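Putative cell surface protein, similar to internalin proteins (PDB 5KZS) is of unknown function but belongs to the internalin-like leucine-rich repeat surface proteins, among which InlP interacts with afadin and facilitates basement membrane crossing. Local coordinates at residues E124-T129 with D147-Y152; S133-A138 with M156-D161. All blocks are in the same frame, centred on the assembly; numbering follows the deposited sequence.

Both contacts join the same two consecutive turns of the leucine-rich repeat solenoid; their centres lie about 18 Å apart. Contact 1 pairs strand 127-129 with strand 150-152 inside the long parallel sheet, whereas contact 2 joins strand 134-135 and its flanks to the loop 156-161. Both are partly buried. In contact 1 four backbone hydrogen bonds set the register, with hydroxyl, amide and phenol groups on one sheet face and aliphatic chains on the other. Contact 2 has a single backbone bond and leans on selenomethionine and aliphatic side chains, running from buried Met156 to exposed Met157. It also buries less surface, 342 against 500 Å².

Contact 1: residues E124-T129 with D147-Y152; sequences EMVTIT and DLSQLY
Val126 receives Ser149 and Gln150 on a single carbonyl: Ser149 N lies 2.9 Å and Gln150 N 3.0 Å from Val126 O, the latter nearly along the C=O axis, the former well off it. In its side chain CG1 meets Ser149 OG at 3.6 Å and CG2 lies 3.9 Å from Asp147 O. After this fork the strands run parallel, and Ile128 continues the register: Ile128 N binds Gln150 O, and Tyr152 N reaches Ile128 O at 2.8 Å. These are neighbouring strands of the parallel sheet lining the concave side of a leucine-rich repeat solenoid. Ile128 faces its interior, its CB 3.9 Å from Leu151 CD1 and its CG1 4.0 Å from CD1 of Leu148, whose chain crosses it at about a right angle; Met145 adds to this packing. On the other face Tyr152 runs alongside Thr129. Its CG, anti to the carbonyl carbon (chi1 -63°), brings CD1 within 3.6 Å of Thr129 OG1, which approaches the ring obliquely. Gln150 OE1 lies in the ring plane, at the edge, although its very short distance to the hydroxyl makes the detail of that bond doubtful. On the adjoining strand 174-176, Tyr152 touches Thr174 and Asp176.

Contact 2: residues S133-A138 with M156-D161; sequences SNLIGA and MMITSD
The carboxamide of Asn134 is the flat group that meets the neighbouring turn, and the side chain of Met157, a selenomethionine, runs beside it. Atoms CG, SE and CE of Met157 lie on one side of the amide plane, SE well above it at the oxygen, 3.4 Å from Asn134 OD1, and CG and CE at lower, oblique angles. Met157 stays extended beyond CG (chi3 -180°), which lets three successive atoms pass the same oxygen. At the far end of the amide, ND2 makes a weak hydrogen bond to Asn113 of the preceding turn. The backbones join through Leu135 N, which donates a hydrogen bond to Met156 O at 2.9 Å, while Asn134 CA sits 3.3 Å from the same oxygen. Met156, also selenomethionine, bends at chi3 (77°) and curls around Ser133 O, its CE in a short approach of doubtful exact length, before touching Leu135 CD1 at 3.8 Å. The other branch of Leu135, CD2, rests 3.9 Å from Ile158 CG1. Strand 134-135, paired with strand 113-114, thus meets the loop that follows strand 150-152 in the leucine-rich repeat. In the following turn Asn180 OD1 accepts from the backbone N of both Met156 and Ile158, the role of the repeat's consensus asparagine. With one conventional hydrogen bond, and selenomethionine atoms meeting both Ser133 O and Asn134 OD1, van der Waals and weak C-H...O contacts probably provide most of the hold.

Contact 1: residues E124-T129 with D147-Y152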
ATOM      1  N   GLU A 124       8.171  21.564  -3.824  1.00 86.93           N
ATOM      2  CA  GLU A 124       7.608  21.714  -2.479  1.00 87.75           C
ATOM      3  C   GLU A 124       6.591  20.604  -2.102  1.00 85.25           C
ATOM      4  O   GLU A 124       5.898  20.716  -1.089  1.00 82.91           O
ATOM      5  CB  GLU A 124       6.987  23.110  -2.347  1.00 88.98           C
ATOM      6  CG  GLU A 124       8.024  24.224  -2.319  1.00 91.91           C
ATOM      7  CD  GLU A 124       7.415  25.606  -2.131  1.00 95.50           C
ATOM      8  OE1 GLU A 124       6.174  25.703  -1.946  1.00 96.91           O
ATOM      9  OE2 GLU A 124       8.182  26.604  -2.168  1.00 97.70           O
HETATM   10  N   MSE A 125       6.546  19.531  -2.905  1.00 82.92           N
HETATM   11  CA  MSE A 125       5.576  18.439  -2.776  1.00 79.94           C
HETATM   12  C   MSE A 125       5.854  17.691  -1.504  1.00 81.56           C
HETATM   13  O   MSE A 125       7.011  17.421  -1.168  1.00 83.00           O
HETATM   14  CB  MSE A 125       5.697  17.534  -4.003  1.00 78.84           C
HETATM   15  CG  MSE A 125       4.725  16.372  -4.049  1.00 79.37           C
HETATM   16 SE   MSE A 125       2.950  16.938  -4.642  1.00 82.60          SE
HETATM   17  CE  MSE A 125       3.067  16.063  -6.400  1.00 84.02           C
ATOM     18  N   VAL A 126       4.779  17.377  -0.783  1.00 80.79           N
ATOM     19  CA  VAL A 126       4.829  16.687   0.507  1.00 79.11           C
ATOM     20  C   VAL A 126       4.078  15.340   0.481  1.00 77.38           C
ATOM     21  O   VAL A 126       4.538  14.394   1.102  1.00 80.49           O
ATOM     22  CB  VAL A 126       4.337  17.657   1.619  1.00 79.45           C
ATOM     23  CG1 VAL A 126       3.831  16.943   2.873  1.00 79.94           C
ATOM     24  CG2 VAL A 126       5.447  18.646   1.968  1.00 80.04           C
ATOM     25  N   THR A 127       2.968  15.234  -0.245  1.00 75.45           N
ATOM     26  CA  THR A 127       2.101  14.058  -0.197  1.00 75.51           C
ATOM     27  C   THR A 127       1.625  13.661  -1.581  1.00 74.78           C
ATOM     28  O   THR A 127       1.190  14.512  -2.337  1.00 77.12           O
ATOM     29  CB  THR A 127       0.852  14.372   0.650  1.00 76.65           C
ATOM     30  OG1 THR A 127       1.264  14.761   1.962  1.00 78.58           O
ATOM     31  CG2 THR A 127      -0.109  13.169   0.730  1.00 75.90           C
ATOM     32  N   ILE A 128       1.664  12.370  -1.887  1.00 75.03           N
ATOM     33  CA  ILE A 128       1.131  11.837  -3.146  1.00 76.45           C
ATOM     34  C   ILE A 128       0.305  10.605  -2.845  1.00 75.33           C
ATOM     35  O   ILE A 128       0.717   9.735  -2.076  1.00 75.08           O
ATOM     36  CB  ILE A 128       2.240  11.449  -4.163  1.00 79.75           C
ATOM     37  CG1 ILE A 128       3.079  12.682  -4.505  1.00 82.59           C
ATOM     38  CG2 ILE A 128       1.643  10.829  -5.440  1.00 79.19           C
ATOM     39  CD1 ILE A 128       4.185  12.440  -5.515  1.00 84.23           C
ATOM     40  N   THR A 129      -0.840  10.519  -3.503  1.00 74.86           N
ATOM     41  CA  THR A 129      -1.791   9.463  -3.255  1.00 75.84           C
ATOM     42  C   THR A 129      -2.369   9.030  -4.588  1.00 76.63           C
ATOM     43  O   THR A 129      -3.106   9.789  -5.211  1.00 78.44           O
ATOM     44  CB  THR A 129      -2.923   9.967  -2.328  1.00 74.57           C
ATOM     45  OG1 THR A 129      -2.365  10.551  -1.138  1.00 72.64           O
ATOM     46  CG2 THR A 129      -3.854   8.822  -1.956  1.00 74.63           C
ATOM     47  N   ASP A 147      11.462  17.276  -0.396  1.00 90.06           N
ATOM     48  CA  ASP A 147      10.642  17.360   0.827  1.00 90.20           C
ATOM     49  C   ASP A 147       9.477  16.349   0.907  1.00 86.34           C
ATOM     50  O   ASP A 147       8.629  16.474   1.796  1.00 86.96           O
ATOM     51  CB  ASP A 147      10.085  18.798   0.975  1.00 91.90           C
ATOM     52  CG  ASP A 147      11.117  19.784   1.519  1.00 95.68           C
ATOM     53  OD1 ASP A 147      11.940  19.394   2.394  1.00 98.30           O
ATOM     54  OD2 ASP A 147      11.090  20.957   1.080  1.00 95.21           O
ATOM     55  N   LEU A 148       9.428  15.358   0.010  1.00 82.97           N
ATOM     56  CA  LEU A 148       8.326  14.391  -0.009  1.00 79.91           C
ATOM     57  C   LEU A 148       8.338  13.608   1.294  1.00 82.25           C
ATOM     58  O   LEU A 148       9.370  12.988   1.606  1.00 82.85           O
ATOM     59  CB  LEU A 148       8.459  13.418  -1.184  1.00 78.07           C
ATOM     60  CG  LEU A 148       7.349  12.382  -1.394  1.00 76.35           C
ATOM     61  CD1 LEU A 148       6.064  13.059  -1.822  1.00 77.39           C
ATOM     62  CD2 LEU A 148       7.728  11.353  -2.435  1.00 76.03           C
ATOM     63  N   SER A 149       7.222  13.666   2.053  1.00 82.85           N
ATOM     64  CA  SER A 149       7.088  12.939   3.343  1.00 83.35           C
ATOM     65  C   SER A 149       5.989  11.872   3.465  1.00 79.76           C
ATOM     66  O   SER A 149       6.025  11.116   4.423  1.00 81.08           O
ATOM     67  CB  SER A 149       7.010  13.902   4.535  1.00 84.18           C
ATOM     68  OG  SER A 149       5.748  14.492   4.621  1.00 85.12           O
ATOM     69  N   GLN A 150       5.044  11.795   2.528  1.00 76.98           N
ATOM     70  CA  GLN A 150       4.013  10.743   2.549  1.00 76.85           C
ATOM     71  C   GLN A 150       3.766  10.215   1.153  1.00 75.92           C
ATOM     72  O   GLN A 150       3.685  11.001   0.225  1.00 78.40           O
ATOM     73  CB  GLN A 150       2.692  11.288   3.079  1.00 78.09           C
ATOM     74  CG  GLN A 150       2.732  11.942   4.456  1.00 80.17           C
ATOM     75  CD  GLN A 150       1.343  12.041   5.093  1.00 82.11           C
ATOM     76  OE1 GLN A 150       0.621  11.049   5.179  1.00 84.25           O
ATOM     77  NE2 GLN A 150       0.966  13.231   5.542  1.00 83.46           N
ATOM     78  N   LEU A 151       3.604   8.907   0.992  1.00 74.77           N
ATOM     79  CA  LEU A 151       3.377   8.330  -0.339  1.00 75.89           C
ATOM     80  C   LEU A 151       2.438   7.138  -0.265  1.00 76.37           C
ATOM     81  O   LEU A 151       2.775   6.124   0.350  1.00 75.71           O
ATOM     82  CB  LEU A 151       4.715   7.925  -0.967  1.00 78.46           C
ATOM     83  CG  LEU A 151       4.728   7.217  -2.335  1.00 80.35           C
ATOM     84  CD1 LEU A 151       3.937   8.019  -3.364  1.00 81.26           C
ATOM     85  CD2 LEU A 151       6.149   6.983  -2.831  1.00 79.83           C
ATOM     86  N   TYR A 152       1.262   7.264  -0.879  1.00 77.16           N
ATOM     87  CA  TYR A 152       0.203   6.247  -0.764  1.00 78.47           C
ATOM     88  C   TYR A 152      -0.020   5.586  -2.108  1.00 81.24           C
ATOM     89  O   TYR A 152      -0.535   6.206  -3.023  1.00 83.78           O
ATOM     90  CB  TYR A 152      -1.102   6.867  -0.252  1.00 75.02           C
ATOM     91  CG  TYR A 152      -0.977   7.431   1.136  1.00 73.54           C
ATOM     92  CD1 TYR A 152      -0.555   8.740   1.343  1.00 74.03           C
ATOM     93  CD2 TYR A 152      -1.266   6.653   2.252  1.00 73.18           C
ATOM     94  CE1 TYR A 152      -0.446   9.264   2.624  1.00 72.93           C
ATOM     95  CE2 TYR A 152      -1.142   7.163   3.531  1.00 71.76           C
ATOM     96  CZ  TYR A 152      -0.729   8.465   3.707  1.00 71.70           C
ATOM     97  OH  TYR A 152      -0.603   8.954   4.968  1.00 71.81           O
TER

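Contact 2: residues S133-A138 with M156-D161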
ATOM      1  N   SER A 133      -5.668   2.576  -8.440  1.00 75.45           N
ATOM      2  CA  SER A 133      -5.461   2.468  -9.879  1.00 77.38           C
ATOM      3  C   SER A 133      -4.202   1.634 -10.184  1.00 79.94           C
ATOM      4  O   SER A 133      -3.189   1.744  -9.483  1.00 78.20           O
ATOM      5  CB  SER A 133      -5.347   3.871 -10.471  1.00 76.06           C
ATOM      6  OG  SER A 133      -6.494   4.641 -10.152  1.00 75.32           O
ATOM      7  N   ASN A 134      -4.268   0.807 -11.233  1.00 82.87           N
ATOM      8  CA  ASN A 134      -3.122  -0.025 -11.633  1.00 84.97           C
ATOM      9  C   ASN A 134      -1.959   0.875 -11.993  1.00 83.55           C
ATOM     10  O   ASN A 134      -2.130   1.785 -12.812  1.00 84.36           O
ATOM     11  CB  ASN A 134      -3.429  -0.875 -12.868  1.00 89.46           C
ATOM     12  CG  ASN A 134      -4.589  -1.829 -12.663  1.00 93.81           C
ATOM     13  OD1 ASN A 134      -4.817  -2.344 -11.559  1.00 95.30           O
ATOM     14  ND2 ASN A 134      -5.328  -2.082 -13.740  1.00 97.29           N
ATOM     15  N   LEU A 135      -0.793   0.641 -11.398  1.00 80.43           N
ATOM     16  CA  LEU A 135       0.393   1.401 -11.755  1.00 81.25           C
ATOM     17  C   LEU A 135       0.911   0.928 -13.124  1.00 83.42           C
ATOM     18  O   LEU A 135       1.047  -0.268 -13.353  1.00 83.90           O
ATOM     19  CB  LEU A 135       1.476   1.259 -10.689  1.00 81.40           C
ATOM     20  CG  LEU A 135       2.692   2.180 -10.829  1.00 82.35           C
ATOM     21  CD1 LEU A 135       2.300   3.630 -10.607  1.00 82.91           C
ATOM     22  CD2 LEU A 135       3.768   1.785  -9.840  1.00 82.82           C
ATOM     23  N   ILE A 136       1.146   1.875 -14.033  1.00 85.17           N
ATOM     24  CA  ILE A 136       1.790   1.604 -15.314  1.00 87.02           C
ATOM     25  C   ILE A 136       3.279   1.830 -15.088  1.00 87.09           C
ATOM     26  O   ILE A 136       3.696   2.893 -14.571  1.00 83.61           O
ATOM     27  CB  ILE A 136       1.327   2.526 -16.470  1.00 88.21           C
ATOM     28  CG1 ILE A 136      -0.202   2.602 -16.558  1.00 86.63           C
ATOM     29  CG2 ILE A 136       1.899   2.023 -17.803  1.00 89.94           C
ATOM     30  CD1 ILE A 136      -0.693   3.764 -17.392  1.00 86.51           C
ATOM     31  N   GLY A 137       4.062   0.831 -15.499  1.00 88.20           N
ATOM     32  CA  GLY A 137       5.470   0.758 -15.184  1.00 87.75           C
ATOM     33  C   GLY A 137       5.751   0.627 -13.686  1.00 86.61           C
ATOM     34  O   GLY A 137       5.120  -0.195 -12.951  1.00 85.00           O
ATOM     35  N   ALA A 138       6.679   1.491 -13.249  1.00 85.77           N
ATOM     36  CA  ALA A 138       7.353   1.370 -11.969  1.00 83.41           C
ATOM     37  C   ALA A 138       7.346   2.696 -11.263  1.00 81.88           C
ATOM     38  O   ALA A 138       7.010   3.739 -11.843  1.00 81.85           O
ATOM     39  CB  ALA A 138       8.795   0.944 -12.204  1.00 83.08           C
HETATM   40  N   MSE A 156      -2.624  -0.987  -6.272  1.00 83.04           N
HETATM   41  CA  MSE A 156      -2.174  -0.617  -7.623  1.00 83.35           C
HETATM   42  C   MSE A 156      -1.583  -1.762  -8.416  1.00 83.32           C
HETATM   43  O   MSE A 156      -1.079  -1.530  -9.494  1.00 84.29           O
HETATM   44  CB  MSE A 156      -1.145   0.515  -7.522  1.00 82.53           C
HETATM   45  CG  MSE A 156      -1.644   1.704  -6.726  1.00 81.60           C
HETATM   46 SE   MSE A 156      -0.468   3.253  -7.025  1.00 85.30          SE
HETATM   47  CE  MSE A 156      -1.070   3.812  -8.809  1.00 82.47           C
HETATM   48  N   MSE A 157      -1.655  -2.997  -7.924  1.00 82.59           N
HETATM   49  CA  MSE A 157      -0.993  -4.150  -8.572  1.00 84.97           C
HETATM   50  C   MSE A 157       0.508  -3.989  -8.684  1.00 82.29           C
HETATM   51  O   MSE A 157       1.112  -4.450  -9.638  1.00 82.06           O
HETATM   52  CB  MSE A 157      -1.601  -4.495  -9.930  1.00 89.33           C
HETATM   53  CG  MSE A 157      -3.100  -4.656  -9.799  1.00 94.90           C
HETATM   54 SE   MSE A 157      -3.809  -5.547 -11.404  1.00105.99          SE
HETATM   55  CE  MSE A 157      -5.703  -5.539 -10.846  1.00106.95           C
ATOM     56  N   ILE A 158       1.112  -3.356  -7.679  1.00 80.71           N
ATOM     57  CA  ILE A 158       2.560  -3.159  -7.594  1.00 81.93           C
ATOM     58  C   ILE A 158       3.298  -4.475  -7.323  1.00 84.13           C
ATOM     59  O   ILE A 158       2.891  -5.246  -6.455  1.00 84.60           O
ATOM     60  CB  ILE A 158       2.909  -2.093  -6.509  1.00 81.55           C
ATOM     61  CG1 ILE A 158       2.687  -0.687  -7.083  1.00 82.07           C
ATOM     62  CG2 ILE A 158       4.347  -2.216  -5.992  1.00 82.01           C
ATOM     63  CD1 ILE A 158       2.632   0.412  -6.043  1.00 81.68           C
ATOM     64  N   THR A 159       4.385  -4.712  -8.069  1.00 86.68           N
ATOM     65  CA  THR A 159       5.290  -5.856  -7.831  1.00 86.79           C
ATOM     66  C   THR A 159       6.664  -5.359  -7.364  1.00 87.15           C
ATOM     67  O   THR A 159       6.950  -4.157  -7.447  1.00 87.24           O
ATOM     68  CB  THR A 159       5.398  -6.781  -9.070  1.00 87.60           C
ATOM     69  OG1 THR A 159       5.562  -6.012 -10.261  1.00 86.58           O
ATOM     70  CG2 THR A 159       4.133  -7.629  -9.208  1.00 88.29           C
ATOM     71  N   SER A 160       7.493  -6.280  -6.864  1.00 88.21           N
ATOM     72  CA  SER A 160       8.779  -5.953  -6.209  1.00 88.85           C
ATOM     73  C   SER A 160       9.739  -5.202  -7.121  1.00 90.89           C
ATOM     74  O   SER A 160      10.454  -4.308  -6.663  1.00 91.93           O
ATOM     75  CB  SER A 160       9.461  -7.223  -5.692  1.00 89.83           C
ATOM     76  OG  SER A 160       8.576  -7.976  -4.869  1.00 89.72           O
ATOM     77  N   ASP A 161       9.743  -5.583  -8.402  1.00 92.05           N
ATOM     78  CA  ASP A 161      10.468  -4.861  -9.474  1.00 93.13           C
ATOM     79  C   ASP A 161      10.032  -3.394  -9.696  1.00 90.24           C
ATOM     80  O   ASP A 161      10.808  -2.614 -10.241  1.00 90.42           O
ATOM     81  CB  ASP A 161      10.413  -5.643 -10.810  1.00 95.70           C
ATOM     82  CG  ASP A 161       8.995  -6.058 -11.199  1.00 97.88           C
ATOM     83  OD1 ASP A 161       8.400  -6.904 -10.470  1.00100.30           O
ATOM     84  OD2 ASP A 161       8.473  -5.544 -12.214  1.00 96.75           O
TER